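PDB 7A9J: Cfl from Pectobacterium brasiliense, which probably activates carboxylic acids with ATP as a coronafacic acid ligase of the AMP-binding enzyme family and can be used in amide synthesis. Local coordinates for residues A[63-68]-A[174-179]; A[321-326]-A[348-353]. The protein carries 1 engineered substitution. All blocks are in the same frame, centred on the assembly; numbering follows the deposited sequence.

Both contacts lie at the surface, on opposite sides of the chain's centre, with centres about 48 Å apart and no atoms in touch, and both belong to the AMP-binding region of the enzyme. Each joins a helix to an irregular or briefly 3-10 segment. Interaction 1 ties the end of helix 50-66 to the loop leading into strand 183-188 and is wholly polar: a lysine ammonium, a carboxylate, a hydroxyl and a water. Interaction 2, between helix 316-326 and the connection from strand 342-346 to strand 356-360, is mainly aromatic and has no hydrogen bond across it. The buried areas are nearly equal, 123 and 127 Å².

Interaction 1. Residues A[63-68]-A[174-179]; sequences GLKSAN and SEDNIY
The carboxylate of Asp176 is the flat group here, and the ammonium of Lys65 meets it from above its plane: NZ stands 38° out of that plane, 2.8 Å from OD1, in a hydrogen-bonded salt bridge. The other oxygen, OD2, takes a hydrogen bond from a water at 2.6 Å. That water also donates to the backbone O of Ser174 at 2.8 Å and, weakly, accepts from Lys65 NZ, so it joins Ser174 O and Asp176 OD2 to the lysine. A second firm bond from Lys65 NZ goes to Ser174 OG, also at 2.8 Å, and the backbone O of Glu175 lies 3.2 Å from the same nitrogen. The Lys65 side chain leaves the last turn of helix 50-66 and bends at chi3 (-91°), which carries NZ between the hydroxyl and the carboxylate. Just beyond Lys65 the helix ends in a Schellman motif, with Asn68 at positive phi as the C-prime residue. Ile95 of helix 83-95 touches the side chains of both Lys65 and Asp176. Having accepted from the lysine, Ser174 OG has its own proton for its hydrogen bond to Asp172 OD1, and Lys94 forms a long, weak ion pair with Asp176 OD2. The salt bridge to Asp176 probably favours the charged form of Lys65, and polar bonds rather than apolar packing join the loop before strand 183-188 to the last turn of helix 50-66.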
ATOM      1  N   GLY A  63     -19.695  21.209 -12.813  1.00 37.30           N
ATOM      2  CA  GLY A  63     -20.887  20.394 -12.638  1.00 45.80           C
ATOM      3  C   GLY A  63     -21.256  20.200 -11.174  1.00 37.85           C
ATOM      4  O   GLY A  63     -22.440  20.319 -10.796  1.00 42.49           O
ATOM      5  N   LEU A  64     -20.251  19.958 -10.335  1.00 38.49           N
ATOM      6  CA  LEU A  64     -20.458  19.830  -8.894  1.00 37.62           C
ATOM      7  C   LEU A  64     -21.063  21.104  -8.341  1.00 40.38           C
ATOM      8  O   LEU A  64     -22.079  21.080  -7.639  1.00 39.85           O
ATOM      9  CB  LEU A  64     -19.126  19.539  -8.188  1.00 36.20           C
ATOM     10  CG  LEU A  64     -18.500  18.182  -8.432  1.00 36.83           C
ATOM     11  CD1 LEU A  64     -17.090  18.169  -7.822  1.00 34.84           C
ATOM     12  CD2 LEU A  64     -19.426  17.185  -7.713  1.00 36.81           C
ATOM     13  N   LYS A  65     -20.458  22.246  -8.668  1.00 41.20           N
ATOM     14  CA  LYS A  65     -20.987  23.488  -8.114  1.00 41.60           C
ATOM     15  C   LYS A  65     -22.357  23.793  -8.689  1.00 47.14           C
ATOM     16  O   LYS A  65     -23.233  24.295  -7.963  1.00 46.00           O
ATOM     17  CB  LYS A  65     -19.991  24.636  -8.345  1.00 45.04           C
ATOM     18  CG  LYS A  65     -18.739  24.439  -7.446  1.00 45.00           C
ATOM     19  CD  LYS A  65     -17.986  25.736  -7.062  1.00 55.81           C
ATOM     20  CE  LYS A  65     -16.894  26.086  -8.056  1.00 50.36           C
ATOM     21  NZ  LYS A  65     -16.477  27.525  -7.908  1.00 50.02           N
ATOM     22  N   SER A  66     -22.583  23.471  -9.966  1.00 42.18           N
ATOM     23  CA  SER A  66     -23.908  23.715 -10.537  1.00 43.25           C
ATOM     24  C   SER A  66     -24.984  22.860  -9.884  1.00 48.44           C
ATOM     25  O   SER A  66     -26.161  23.251  -9.864  1.00 48.36           O
ATOM     26  CB  SER A  66     -23.888  23.473 -12.030  1.00 54.40           C
ATOM     27  OG  SER A  66     -23.231  24.568 -12.629  1.00 55.46           O
ATOM     28  N   ALA A  67     -24.594  21.697  -9.364  1.00 43.73           N
ATOM     29  CA  ALA A  67     -25.465  20.804  -8.623  1.00 48.60           C
ATOM     30  C   ALA A  67     -25.484  21.119  -7.143  1.00 46.22           C
ATOM     31  O   ALA A  67     -25.920  20.281  -6.355  1.00 47.92           O
ATOM     32  CB  ALA A  67     -25.037  19.350  -8.831  1.00 42.84           C
ATOM     33  N   ASN A  68     -25.001  22.296  -6.748  1.00 50.71           N
ATOM     34  CA  ASN A  68     -25.123  22.815  -5.393  1.00 49.50           C
ATOM     35  C   ASN A  68     -24.175  22.118  -4.411  1.00 52.45           C
ATOM     36  O   ASN A  68     -24.389  22.171  -3.193  1.00 52.45           O
ATOM     37  CB  ASN A  68     -26.568  22.723  -4.892  1.00 63.37           C
ATOM     38  CG  ASN A  68     -26.823  23.623  -3.716  1.00 73.95           C
ATOM     39  OD1 ASN A  68     -26.156  24.651  -3.567  1.00 80.83           O
ATOM     40  ND2 ASN A  68     -27.763  23.237  -2.849  1.00 82.24           N
ATOM     41  N   SER A 174     -15.458  30.258 -12.285  1.00 51.64           N
ATOM     42  CA  SER A 174     -15.753  30.782 -10.958  1.00 52.37           C
ATOM     43  C   SER A 174     -14.558  30.556 -10.034  1.00 51.51           C
ATOM     44  O   SER A 174     -13.784  29.608 -10.198  1.00 50.33           O
ATOM     45  CB  SER A 174     -17.011  30.118 -10.377  1.00 55.41           C
ATOM     46  OG  SER A 174     -16.900  28.702 -10.376  1.00 54.87           O
ATOM     47  N   GLU A 175     -14.404  31.450  -9.066  1.00 52.89           N
ATOM     48  CA  GLU A 175     -13.282  31.337  -8.151  1.00 53.85           C
ATOM     49  C   GLU A 175     -13.580  30.296  -7.087  1.00 46.31           C
ATOM     50  O   GLU A 175     -14.740  29.998  -6.790  1.00 50.36           O
ATOM     51  CB  GLU A 175     -12.988  32.679  -7.458  1.00 62.04           C
ATOM     52  CG  GLU A 175     -11.892  33.554  -8.106  1.00 70.61           C
ATOM     53  CD  GLU A 175     -12.429  34.638  -9.019  1.00 83.64           C
ATOM     54  OE1 GLU A 175     -12.035  34.657 -10.210  1.00 93.96           O
ATOM     55  OE2 GLU A 175     -13.227  35.487  -8.554  1.00 84.69           O
ATOM     56  N   ASP A 176     -12.518  29.808  -6.478  1.00 45.40           N
ATOM     57  CA  ASP A 176     -12.559  28.961  -5.275  1.00 46.66           C
ATOM     58  C   ASP A 176     -11.547  29.486  -4.264  1.00 50.69           C
ATOM     59  O   ASP A 176     -10.432  29.858  -4.634  1.00 53.99           O
ATOM     60  CB  ASP A 176     -12.240  27.491  -5.589  1.00 44.36           C
ATOM     61  CG  ASP A 176     -13.239  26.880  -6.563  1.00 51.86           C
ATOM     62  OD1 ASP A 176     -14.412  26.680  -6.159  1.00 46.04           O
ATOM     63  OD2 ASP A 176     -12.854  26.661  -7.741  1.00 48.62           O
ATOM     64  N   ASN A 177     -11.938  29.555  -2.994  1.00 48.31           N
ATOM     65  CA  ASN A 177     -11.018  29.982  -1.940  1.00 48.15           C
ATOM     66  C   ASN A 177     -10.729  28.781  -1.048  1.00 39.09           C
ATOM     67  O   ASN A 177     -11.548  28.415  -0.195  1.00 48.69           O
ATOM     68  CB  ASN A 177     -11.592  31.147  -1.163  1.00 47.34           C
ATOM     69  CG  ASN A 177     -11.787  32.339  -2.045  1.00 57.96           C
ATOM     70  OD1 ASN A 177     -10.850  32.762  -2.734  1.00 61.14           O
ATOM     71  ND2 ASN A 177     -13.013  32.842  -2.104  1.00 62.84           N
ATOM     72  N   ILE A 178      -9.579  28.162  -1.277  1.00 36.92           N
ATOM     73  CA  ILE A 178      -9.164  26.920  -0.597  1.00 35.80           C
ATOM     74  C   ILE A 178      -8.008  27.280   0.323  1.00 43.61           C
ATOM     75  O   ILE A 178      -7.064  27.939  -0.112  1.00 48.09           O
ATOM     76  CB  ILE A 178      -8.711  25.828  -1.591  1.00 43.97           C
ATOM     77  CG1 ILE A 178      -9.763  25.514  -2.665  1.00 42.64           C
ATOM     78  CG2 ILE A 178      -8.301  24.548  -0.858  1.00 45.59           C
ATOM     79  CD1 ILE A 178     -11.112  25.221  -2.161  1.00 45.21           C
ATOM     80  N   TYR A 179      -8.078  26.861   1.599  1.00 37.42           N
ATOM     81  CA  TYR A 179      -7.061  27.185   2.594  1.00 39.07           C
ATOM     82  C   TYR A 179      -6.452  25.896   3.115  1.00 35.61           C
ATOM     83  O   TYR A 179      -7.107  24.861   3.113  1.00 34.59           O
ATOM     84  CB  TYR A 179      -7.647  27.982   3.767  1.00 36.32           C
ATOM     85  CG  TYR A 179      -8.238  29.276   3.295  1.00 40.21           C
ATOM     86  CD1 TYR A 179      -7.430  30.365   3.081  1.00 39.99           C
ATOM     87  CD2 TYR A 179      -9.602  29.386   2.993  1.00 39.42           C
ATOM     88  CE1 TYR A 179      -7.962  31.565   2.604  1.00 44.80           C
ATOM     89  CE2 TYR A 179     -10.122  30.564   2.525  1.00 45.22           C
ATOM     90  CZ  TYR A 179      -9.295  31.648   2.334  1.00 46.79           C
ATOM     91  OH  TYR A 179      -9.809  32.834   1.870  1.00 52.39           O
TER
HETATM   92  O   HOH W   1     -14.093  26.878 -10.060  1.00 49.39           O

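Interaction 2. Residues A[321-326]-A[348-353]; sequences KFFECF and DIYAIN
Phe323 and Tyr350 both turn their rings away from their own backbone nitrogens, CG lying anti to N with chi1 of -178° in Phe323 and -176° in Tyr350, and each CB points at the opposing segment. The rings meet between helix 316-326 and the 3-10 turn 349-351. The two side chains cross at about a right angle, yet their rings form an offset pair with little overlap, planes at 23° and centroids 5.0 Å from each other. The closest atoms are Phe323 CD2 and Tyr350 CE2, 3.5 Å apart. Phe323 CB lies over one face of the Tyr350 ring, 4.2 Å from its centroid, as a CH-pi contact. In the fold, the 3-10 turn belongs to the connection between strands 342-346 and 356-360, antiparallel neighbours in the AMP-binding region, and the aromatic pair packs that connection against the helix preceding strand 331-335. Ser319 and Gln320, one turn earlier on the helix, also touch the Tyr350 side chain, while the ring of His329 meets that of Phe323 with planes at about 50°. Ile349, the neighbour of Tyr350, is hydrogen-bonded through its backbone to Leu330 and packs on Thr316 and Ser319. Near the Tyr350 hydroxyl, the poorly ordered Glu324 brings OE2 no nearer than 4.4 Å to Tyr350 OH.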
ATOM      1  N   LYS A 321      14.296 -13.051  -3.883  1.00 43.21           N
ATOM      2  CA  LYS A 321      13.636 -13.778  -4.970  1.00 47.37           C
ATOM      3  C   LYS A 321      13.461 -12.892  -6.196  1.00 49.83           C
ATOM      4  O   LYS A 321      13.586 -13.354  -7.339  1.00 47.11           O
ATOM      5  CB  LYS A 321      12.276 -14.285  -4.506  1.00 48.37           C
ATOM      6  CG  LYS A 321      12.353 -15.101  -3.219  1.00 65.60           C
ATOM      7  CD  LYS A 321      10.980 -15.348  -2.614  1.00 70.73           C
ATOM      8  CE  LYS A 321      10.352 -16.587  -3.233  1.00 91.14           C
ATOM      9  NZ  LYS A 321       9.042 -16.920  -2.621  1.00 86.62           N
ATOM     10  N   PHE A 322      13.163 -11.614  -5.972  1.00 39.15           N
ATOM     11  CA  PHE A 322      12.884 -10.723  -7.098  1.00 39.32           C
ATOM     12  C   PHE A 322      14.152 -10.441  -7.891  1.00 48.51           C
ATOM     13  O   PHE A 322      14.120 -10.347  -9.125  1.00 39.20           O
ATOM     14  CB  PHE A 322      12.262  -9.440  -6.574  1.00 32.00           C
ATOM     15  CG  PHE A 322      11.544  -8.625  -7.618  1.00 37.95           C
ATOM     16  CD1 PHE A 322      10.329  -9.074  -8.149  1.00 39.15           C
ATOM     17  CD2 PHE A 322      12.077  -7.402  -8.060  1.00 45.60           C
ATOM     18  CE1 PHE A 322       9.649  -8.315  -9.104  1.00 37.89           C
ATOM     19  CE2 PHE A 322      11.397  -6.616  -9.037  1.00 39.98           C
ATOM     20  CZ  PHE A 322      10.201  -7.068  -9.544  1.00 38.77           C
ATOM     21  N   PHE A 323      15.283 -10.291  -7.202  1.00 36.12           N
ATOM     22  CA  PHE A 323      16.539 -10.130  -7.931  1.00 46.59           C
ATOM     23  C   PHE A 323      16.911 -11.401  -8.682  1.00 51.03           C
ATOM     24  O   PHE A 323      17.373 -11.338  -9.829  1.00 44.23           O
ATOM     25  CB  PHE A 323      17.694  -9.745  -6.989  1.00 43.08           C
ATOM     26  CG  PHE A 323      18.993  -9.528  -7.730  1.00 45.29           C
ATOM     27  CD1 PHE A 323      19.208  -8.338  -8.439  1.00 47.07           C
ATOM     28  CD2 PHE A 323      19.970 -10.514  -7.757  1.00 49.93           C
ATOM     29  CE1 PHE A 323      20.375  -8.141  -9.161  1.00 53.85           C
ATOM     30  CE2 PHE A 323      21.152 -10.321  -8.470  1.00 53.20           C
ATOM     31  CZ  PHE A 323      21.358  -9.134  -9.156  1.00 49.07           C
ATOM     32  N   GLU A 324      16.747 -12.559  -8.054  1.00 44.10           N
ATOM     33  CA  GLU A 324      17.094 -13.791  -8.760  1.00 60.69           C
ATOM     34  C   GLU A 324      16.303 -13.886 -10.050  1.00 62.43           C
ATOM     35  O   GLU A 324      16.832 -14.260 -11.101  1.00 55.26           O
ATOM     36  CB  GLU A 324      16.802 -15.017  -7.898  1.00 51.95           C
ATOM     37  CG  GLU A 324      17.442 -15.045  -6.510  1.00 75.17           C
ATOM     38  CD  GLU A 324      18.878 -15.520  -6.504  1.00 89.13           C
ATOM     39  OE1 GLU A 324      19.382 -15.923  -7.578  1.00101.15           O
ATOM     40  OE2 GLU A 324      19.499 -15.494  -5.416  1.00 92.22           O
ATOM     41  N   CYS A 325      15.035 -13.517  -9.982  1.00 44.66           N
ATOM     42  CA  CYS A 325      14.148 -13.723 -11.110  1.00 56.75           C
ATOM     43  C   CYS A 325      14.355 -12.666 -12.188  1.00 53.68           C
ATOM     44  O   CYS A 325      14.424 -12.994 -13.375  1.00 55.47           O
ATOM     45  CB  CYS A 325      12.706 -13.728 -10.614  1.00 48.19           C
ATOM     46  SG  CYS A 325      11.490 -14.081 -11.921  1.00 62.52           S
ATOM     47  N   PHE A 326      14.449 -11.390 -11.815  1.00 45.20           N
ATOM     48  CA  PHE A 326      14.489 -10.350 -12.824  1.00 41.48           C
ATOM     49  C   PHE A 326      15.772  -9.544 -12.877  1.00 52.43           C
ATOM     50  O   PHE A 326      15.909  -8.710 -13.779  1.00 50.76           O
ATOM     51  CB  PHE A 326      13.329  -9.371 -12.595  1.00 39.53           C
ATOM     52  CG  PHE A 326      12.001 -10.022 -12.716  1.00 45.94           C
ATOM     53  CD1 PHE A 326      11.501 -10.348 -13.965  1.00 46.07           C
ATOM     54  CD2 PHE A 326      11.251 -10.319 -11.583  1.00 44.69           C
ATOM     55  CE1 PHE A 326      10.262 -10.962 -14.086  1.00 52.94           C
ATOM     56  CE2 PHE A 326      10.023 -10.939 -11.694  1.00 45.46           C
ATOM     57  CZ  PHE A 326       9.535 -11.266 -12.942  1.00 47.93           C
ATOM     58  N   ASP A 348      16.921   0.227  -1.537  1.00 28.11           N
ATOM     59  CA  ASP A 348      17.630  -0.907  -2.121  1.00 26.18           C
ATOM     60  C   ASP A 348      17.648  -2.104  -1.138  1.00 25.76           C
ATOM     61  O   ASP A 348      18.634  -2.360  -0.488  1.00 28.52           O
ATOM     62  CB  ASP A 348      19.060  -0.471  -2.481  1.00 29.81           C
ATOM     63  CG  ASP A 348      19.817  -1.479  -3.319  1.00 35.75           C
ATOM     64  OD1 ASP A 348      20.960  -1.104  -3.684  1.00 37.37           O
ATOM     65  OD2 ASP A 348      19.375  -2.632  -3.572  1.00 33.42           O
ATOM     66  N   ILE A 349      16.528  -2.819  -1.038  1.00 26.64           N
ATOM     67  CA  ILE A 349      16.380  -3.837   0.016  1.00 23.83           C
ATOM     68  C   ILE A 349      17.466  -4.877  -0.084  1.00 28.80           C
ATOM     69  O   ILE A 349      18.027  -5.322   0.926  1.00 27.90           O
ATOM     70  CB  ILE A 349      15.005  -4.496  -0.122  1.00 24.82           C
ATOM     71  CG1 ILE A 349      13.905  -3.446  -0.023  1.00 27.33           C
ATOM     72  CG2 ILE A 349      14.891  -5.530   1.057  1.00 28.96           C
ATOM     73  CD1 ILE A 349      12.530  -4.065  -0.456  1.00 26.88           C
ATOM     74  N   TYR A 350      17.747  -5.328  -1.309  1.00 28.90           N
ATOM     75  CA  TYR A 350      18.586  -6.479  -1.478  1.00 30.73           C
ATOM     76  C   TYR A 350      20.034  -6.175  -1.098  1.00 29.15           C
ATOM     77  O   TYR A 350      20.807  -7.086  -0.799  1.00 31.43           O
ATOM     78  CB  TYR A 350      18.452  -6.963  -2.910  1.00 32.51           C
ATOM     79  CG  TYR A 350      19.188  -8.221  -3.210  1.00 31.94           C
ATOM     80  CD1 TYR A 350      19.037  -9.386  -2.411  1.00 36.29           C
ATOM     81  CD2 TYR A 350      20.061  -8.285  -4.270  1.00 35.82           C
ATOM     82  CE1 TYR A 350      19.719 -10.520  -2.688  1.00 40.20           C
ATOM     83  CE2 TYR A 350      20.761  -9.448  -4.564  1.00 36.54           C
ATOM     84  CZ  TYR A 350      20.576 -10.568  -3.778  1.00 36.39           C
ATOM     85  OH  TYR A 350      21.272 -11.714  -4.037  1.00 41.65           O
ATOM     86  N   ALA A 351      20.407  -4.878  -1.103  1.00 30.18           N
ATOM     87  CA  ALA A 351      21.771  -4.508  -0.728  1.00 27.67           C
ATOM     88  C   ALA A 351      22.095  -4.829   0.749  1.00 29.47           C
ATOM     89  O   ALA A 351      23.268  -4.905   1.150  1.00 30.37           O
ATOM     90  CB  ALA A 351      21.964  -3.010  -0.968  1.00 27.23           C
ATOM     91  N   ILE A 352      21.055  -4.923   1.567  1.00 29.75           N
ATOM     92  CA  ILE A 352      21.227  -5.180   3.007  1.00 27.78           C
ATOM     93  C   ILE A 352      20.895  -6.641   3.263  1.00 33.32           C
ATOM     94  O   ILE A 352      19.761  -7.062   2.987  1.00 34.52           O
ATOM     95  CB  ILE A 352      20.294  -4.270   3.831  1.00 25.62           C
ATOM     96  CG1 ILE A 352      20.419  -2.785   3.393  1.00 33.66           C
ATOM     97  CG2 ILE A 352      20.594  -4.469   5.320  1.00 34.21           C
ATOM     98  CD1 ILE A 352      21.794  -2.309   3.493  1.00 36.76           C
ATOM     99  N   ASN A 353      21.875  -7.382   3.769  1.00 31.71           N
ATOM    100  CA  ASN A 353      21.709  -8.834   3.955  1.00 36.23           C
ATOM    101  C   ASN A 353      20.701  -9.127   5.064  1.00 51.77           C
ATOM    102  O   ASN A 353      19.888 -10.037   4.908  1.00 49.22           O
ATOM    103  CB  ASN A 353      23.063  -9.514   4.171  1.00 53.34           C
ATOM    104  CG  ASN A 353      23.886  -9.512   2.865  1.00 57.18           C
ATOM    105  OD1 ASN A 353      23.548 -10.220   1.896  1.00 42.85           O
ATOM    106  ND2 ASN A 353      24.891  -8.642   2.798  1.00 45.92           N
TER